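Local atomic coordinates of coiled-coil quantitatively-enriched protein 1 (Schizosaccharomyces pombe, PDB entry 7CUJ), a protein that links telomeres to the meiotic centrosome, acting as a molecular adaptor required for telomere clustering, telomere length regulation and chromosome segregation. Residues I14-S19 with S101-F106; A64-L69 with Q129-T134. One frame throughout, in Å; residues are numbered along the deposited sequence.

Interaction 1 of 2, residues I14-S19 with S101-F106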
# COMPACT_ATOMS: atom_id res chain seq x y z
N ILE A 14 -27.03 20.52 -7.38
CA ILE A 14 -27.01 21.22 -6.11
C ILE A 14 -25.74 20.82 -5.37
O ILE A 14 -25.64 19.72 -4.83
CB ILE A 14 -28.29 20.91 -5.30
CG1 ILE A 14 -29.55 21.28 -6.08
CG2 ILE A 14 -28.24 21.59 -3.94
CD1 ILE A 14 -30.82 20.65 -5.55
N GLY A 15 -24.76 21.73 -5.39
CA GLY A 15 -23.50 21.51 -4.69
C GLY A 15 -23.64 21.75 -3.19
O GLY A 15 -23.95 22.85 -2.76
N LEU A 16 -23.41 20.69 -2.41
CA LEU A 16 -23.52 20.73 -0.97
C LEU A 16 -22.18 20.36 -0.35
O LEU A 16 -21.52 19.42 -0.81
CB LEU A 16 -24.60 19.74 -0.52
CG LEU A 16 -26.04 20.09 -0.92
CD1 LEU A 16 -26.95 18.88 -0.76
CD2 LEU A 16 -26.55 21.26 -0.10
N PRO A 17 -21.73 21.06 0.71
CA PRO A 17 -20.40 20.83 1.27
C PRO A 17 -20.34 19.56 2.13
O PRO A 17 -21.33 19.17 2.73
CB PRO A 17 -20.16 22.08 2.13
CG PRO A 17 -21.55 22.50 2.57
CD PRO A 17 -22.47 22.12 1.42
N MET A 18 -19.16 18.94 2.17
CA MET A 18 -18.93 17.77 3.01
C MET A 18 -18.61 18.23 4.43
O MET A 18 -18.05 19.30 4.64
CB MET A 18 -17.77 16.92 2.49
CG MET A 18 -17.97 16.38 1.08
SD MET A 18 -16.80 15.05 0.71
CE MET A 18 -17.80 13.62 1.13
N SER A 19 -18.96 17.38 5.40
CA SER A 19 -18.66 17.61 6.80
C SER A 19 -17.18 17.31 7.07
O SER A 19 -16.51 16.70 6.24
CB SER A 19 -19.54 16.77 7.67
OG SER A 19 -19.60 15.44 7.19
N SER A 101 -24.52 15.22 7.54
CA SER A 101 -24.92 15.18 6.14
C SER A 101 -25.62 16.47 5.73
O SER A 101 -26.71 16.77 6.21
CB SER A 101 -25.77 13.97 5.83
OG SER A 101 -26.19 13.99 4.47
N SER A 102 -24.98 17.21 4.82
CA SER A 102 -25.55 18.40 4.21
C SER A 102 -26.77 18.02 3.37
O SER A 102 -27.59 18.88 3.08
CB SER A 102 -24.53 19.09 3.34
OG SER A 102 -23.74 19.99 4.10
N LYS A 103 -26.84 16.75 2.97
CA LYS A 103 -27.91 16.28 2.10
C LYS A 103 -29.21 16.14 2.90
O LYS A 103 -30.26 16.60 2.46
CB LYS A 103 -27.50 14.97 1.42
CG LYS A 103 -26.47 15.14 0.32
CD LYS A 103 -26.13 13.85 -0.40
CE LYS A 103 -25.19 14.08 -1.55
NZ LYS A 103 -24.80 12.80 -2.20
N PHE A 104 -29.12 15.49 4.07
CA PHE A 104 -30.24 15.36 4.98
C PHE A 104 -30.76 16.74 5.38
O PHE A 104 -31.96 16.99 5.33
CB PHE A 104 -29.85 14.52 6.20
CG PHE A 104 -30.07 13.04 6.06
CD1 PHE A 104 -29.45 12.32 5.04
CD2 PHE A 104 -30.87 12.34 6.96
CE1 PHE A 104 -29.65 10.95 4.91
CE2 PHE A 104 -31.06 10.97 6.83
CZ PHE A 104 -30.45 10.28 5.81
N LEU A 105 -29.83 17.63 5.76
CA LEU A 105 -30.17 18.97 6.21
C LEU A 105 -30.83 19.74 5.07
O LEU A 105 -31.81 20.46 5.30
CB LEU A 105 -28.91 19.69 6.71
CG LEU A 105 -29.11 21.14 7.16
CD1 LEU A 105 -30.11 21.23 8.31
CD2 LEU A 105 -27.78 21.76 7.57
N PHE A 106 -30.30 19.58 3.85
CA PHE A 106 -30.87 20.23 2.68
C PHE A 106 -32.34 19.84 2.53
O PHE A 106 -33.19 20.71 2.36
CB PHE A 106 -30.07 19.91 1.41
CG PHE A 106 -30.74 20.36 0.14
CD1 PHE A 106 -30.62 21.67 -0.30
CD2 PHE A 106 -31.52 19.48 -0.60
CE1 PHE A 106 -31.24 22.09 -1.47
CE2 PHE A 106 -32.15 19.90 -1.77
CZ PHE A 106 -32.01 21.20 -2.20
O HOH W 1 -22.34 16.79 4.65
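Ser102, Lys103 and Phe106 set the first turn of helix 102-112 against Ile14, Leu16 and Pro17, a helix-on-sheet packing typical of alpha/beta folds, here on strand 11-16 at one margin of the chain's parallel sheet. Ser101 is the N-cap of the helix: its OG accepts weak capping bonds from the backbone N of Lys103 and of Phe104. With OG beside its own backbone N (chi1 -86°), Ser102 donates from OG to Pro17 O over 2.9 Å, the donor tilted 18° from the carbonyl plane, and its CB faces Leu16 CB. A water that accepts from Ser102 N at 2.7 Å also lies 3.2 Å from Pro17 O, near enough to bridge the two backbones. Lys103 contributes its aliphatic part, CG resting 3.9 Å from Leu16 CD1, and its extended chain carries NZ to Glu218 and Tyr189 O. One turn after Ser102, Phe106 has CG anti to the backbone N (chi1 170°), which sends CG off the helix toward strand 11-16, where Ile14 CG2 lies over one face of the ring. Phe106 CB lies 3.9 Å from Leu16 CD1. An alanine here would probably leave a gap beside Ile14, whose CG2 and CD1 would lose the ring they pack on, although CB would keep its contact with Leu16. At the ring's far end, Phe106 CZ meets Ile14 CD1 at 3.6 Å, the side chains crossing at about a right angle.

Interaction 2 of 2, residues A64-L69 with Q129-T134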
# COMPACT_ATOMS: atom_id res chain seq x y z
N ALA A 64 -19.91 9.67 0.59
CA ALA A 64 -20.65 10.78 0.00
C ALA A 64 -22.15 10.62 0.25
O ALA A 64 -22.88 11.61 0.27
CB ALA A 64 -20.34 10.88 -1.47
N LYS A 65 -22.61 9.37 0.43
CA LYS A 65 -24.00 9.12 0.77
C LYS A 65 -24.23 9.51 2.23
O LYS A 65 -24.97 10.44 2.52
CB LYS A 65 -24.39 7.67 0.51
CG LYS A 65 -24.56 7.31 -0.96
CD LYS A 65 -24.81 5.83 -1.18
CE LYS A 65 -24.06 5.31 -2.39
NZ LYS A 65 -24.25 3.85 -2.57
N HIS A 66 -23.55 8.79 3.14
CA HIS A 66 -23.57 9.13 4.55
C HIS A 66 -22.40 8.45 5.26
O HIS A 66 -22.19 7.26 5.09
CB HIS A 66 -24.90 8.73 5.20
CG HIS A 66 -25.25 9.56 6.39
ND1 HIS A 66 -26.22 10.54 6.34
CD2 HIS A 66 -24.75 9.59 7.64
CE1 HIS A 66 -26.32 11.11 7.52
NE2 HIS A 66 -25.43 10.55 8.33
N PRO A 67 -21.62 9.19 6.09
CA PRO A 67 -20.50 8.58 6.82
C PRO A 67 -20.91 7.48 7.79
O PRO A 67 -20.11 6.60 8.11
CB PRO A 67 -19.86 9.77 7.56
CG PRO A 67 -20.95 10.83 7.61
CD PRO A 67 -21.75 10.63 6.34
N SER A 68 -22.18 7.50 8.24
CA SER A 68 -22.66 6.56 9.23
C SER A 68 -22.89 5.17 8.64
O SER A 68 -23.27 4.25 9.35
CB SER A 68 -23.88 7.08 9.95
OG SER A 68 -25.01 7.09 9.08
N LEU A 69 -22.63 5.02 7.33
CA LEU A 69 -22.54 3.70 6.72
C LEU A 69 -21.35 2.93 7.30
O LEU A 69 -21.23 1.73 7.06
CB LEU A 69 -22.43 3.81 5.19
CG LEU A 69 -23.68 4.28 4.43
CD1 LEU A 69 -23.44 4.26 2.93
CD2 LEU A 69 -24.90 3.43 4.77
N GLN A 129 -30.40 0.98 0.85
CA GLN A 129 -31.66 0.59 1.48
C GLN A 129 -31.77 1.21 2.87
O GLN A 129 -32.78 1.80 3.21
CB GLN A 129 -31.82 -0.93 1.51
CG GLN A 129 -33.16 -1.39 2.07
CD GLN A 129 -34.34 -0.92 1.25
OE1 GLN A 129 -34.49 -1.29 0.09
NE2 GLN A 129 -35.18 -0.10 1.85
N PHE A 130 -30.70 1.06 3.67
CA PHE A 130 -30.69 1.55 5.04
C PHE A 130 -31.01 3.04 5.08
O PHE A 130 -31.84 3.48 5.87
CB PHE A 130 -29.37 1.22 5.74
CG PHE A 130 -29.19 1.96 7.05
CD1 PHE A 130 -29.96 1.62 8.15
CD2 PHE A 130 -28.29 3.00 7.16
CE1 PHE A 130 -29.82 2.31 9.35
CE2 PHE A 130 -28.15 3.69 8.35
CZ PHE A 130 -28.91 3.35 9.45
N LEU A 131 -30.32 3.82 4.23
CA LEU A 131 -30.45 5.26 4.23
C LEU A 131 -31.84 5.67 3.75
O LEU A 131 -32.42 6.62 4.28
CB LEU A 131 -29.36 5.88 3.36
CG LEU A 131 -27.95 5.86 3.96
CD1 LEU A 131 -26.93 6.39 2.97
CD2 LEU A 131 -27.91 6.66 5.26
N ALA A 132 -32.37 4.94 2.75
CA ALA A 132 -33.73 5.14 2.28
C ALA A 132 -34.70 5.07 3.46
O ALA A 132 -35.55 5.95 3.62
CB ALA A 132 -34.08 4.12 1.23
N ASN A 133 -34.54 4.04 4.30
CA ASN A 133 -35.42 3.80 5.44
C ASN A 133 -35.25 4.92 6.46
O ASN A 133 -36.24 5.44 6.98
CB ASN A 133 -35.16 2.44 6.09
CG ASN A 133 -35.31 1.27 5.14
OD1 ASN A 133 -35.93 1.39 4.09
ND2 ASN A 133 -34.76 0.13 5.52
N THR A 134 -33.99 5.27 6.75
CA THR A 134 -33.67 6.26 7.76
C THR A 134 -34.17 7.64 7.33
O THR A 134 -34.71 8.38 8.15
CB THR A 134 -32.16 6.26 8.08
OG1 THR A 134 -31.77 4.93 8.43
CG2 THR A 134 -31.79 7.21 9.20
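His66 and Leu131 are the residues whose CA atoms come nearest across the contact, 7.9 Å apart, at the point where the chain leaves helix 47-65 and passes the first turn of helix 129-141. Leu131 carries the contact with both of its branches. CD1 lies 3.8 Å from Lys65 CB, and CD2 reaches His66 CB at 3.7 Å and approaches the imidazole obliquely. Leu69, in the 3-10 turn that follows, extends CD2 to within 4.0 Å of Leu131 CG, and the same methyl comes 4.2 Å from Phe130 CD2 at the more exposed margin. Across the interface the packing is apolar: Lys65 gives its CB, but the chain bends at chi3 (-140°), which turns CE aside, and NZ ends in a salt bridge with Glu192, away from Leu131. Within helix 129-141, Thr134 OG1 donates to Phe130 O over 2.9 Å and also sits above one face of the Phe130 ring, toward its rim. Ser68 also packs on an aromatic side chain of another protein's chain in the assembly. The contact thus rests the exit of one helix on the connecting helix of a beta-alpha-beta crossover, the unit that leads from strand 121-126 to strand 146-148.

The centres of the two interactions are about 13 Å apart, and their segments alternate along the chain: 14-19, 64-69, 101-106, then 129-134. Helices 47-65 and 102-112 are consecutive, and the end of the first meets the start of the second. There His66 of interaction 2 meets Phe104 of interaction 1 edge-to-face, and Ser101 CB lies 3.4 Å from His66 CE1. Interaction 1 holds helix 102-112 to outermost strand 11-16, whereas interaction 2 extends the packing to helix 129-141, which follows strand 121-126 and packs on strands 162-166 and 146-148, toward the other margin of the sheet. Together they tie four separate parts of the sequence into one alpha/beta domain of a longer adaptor protein.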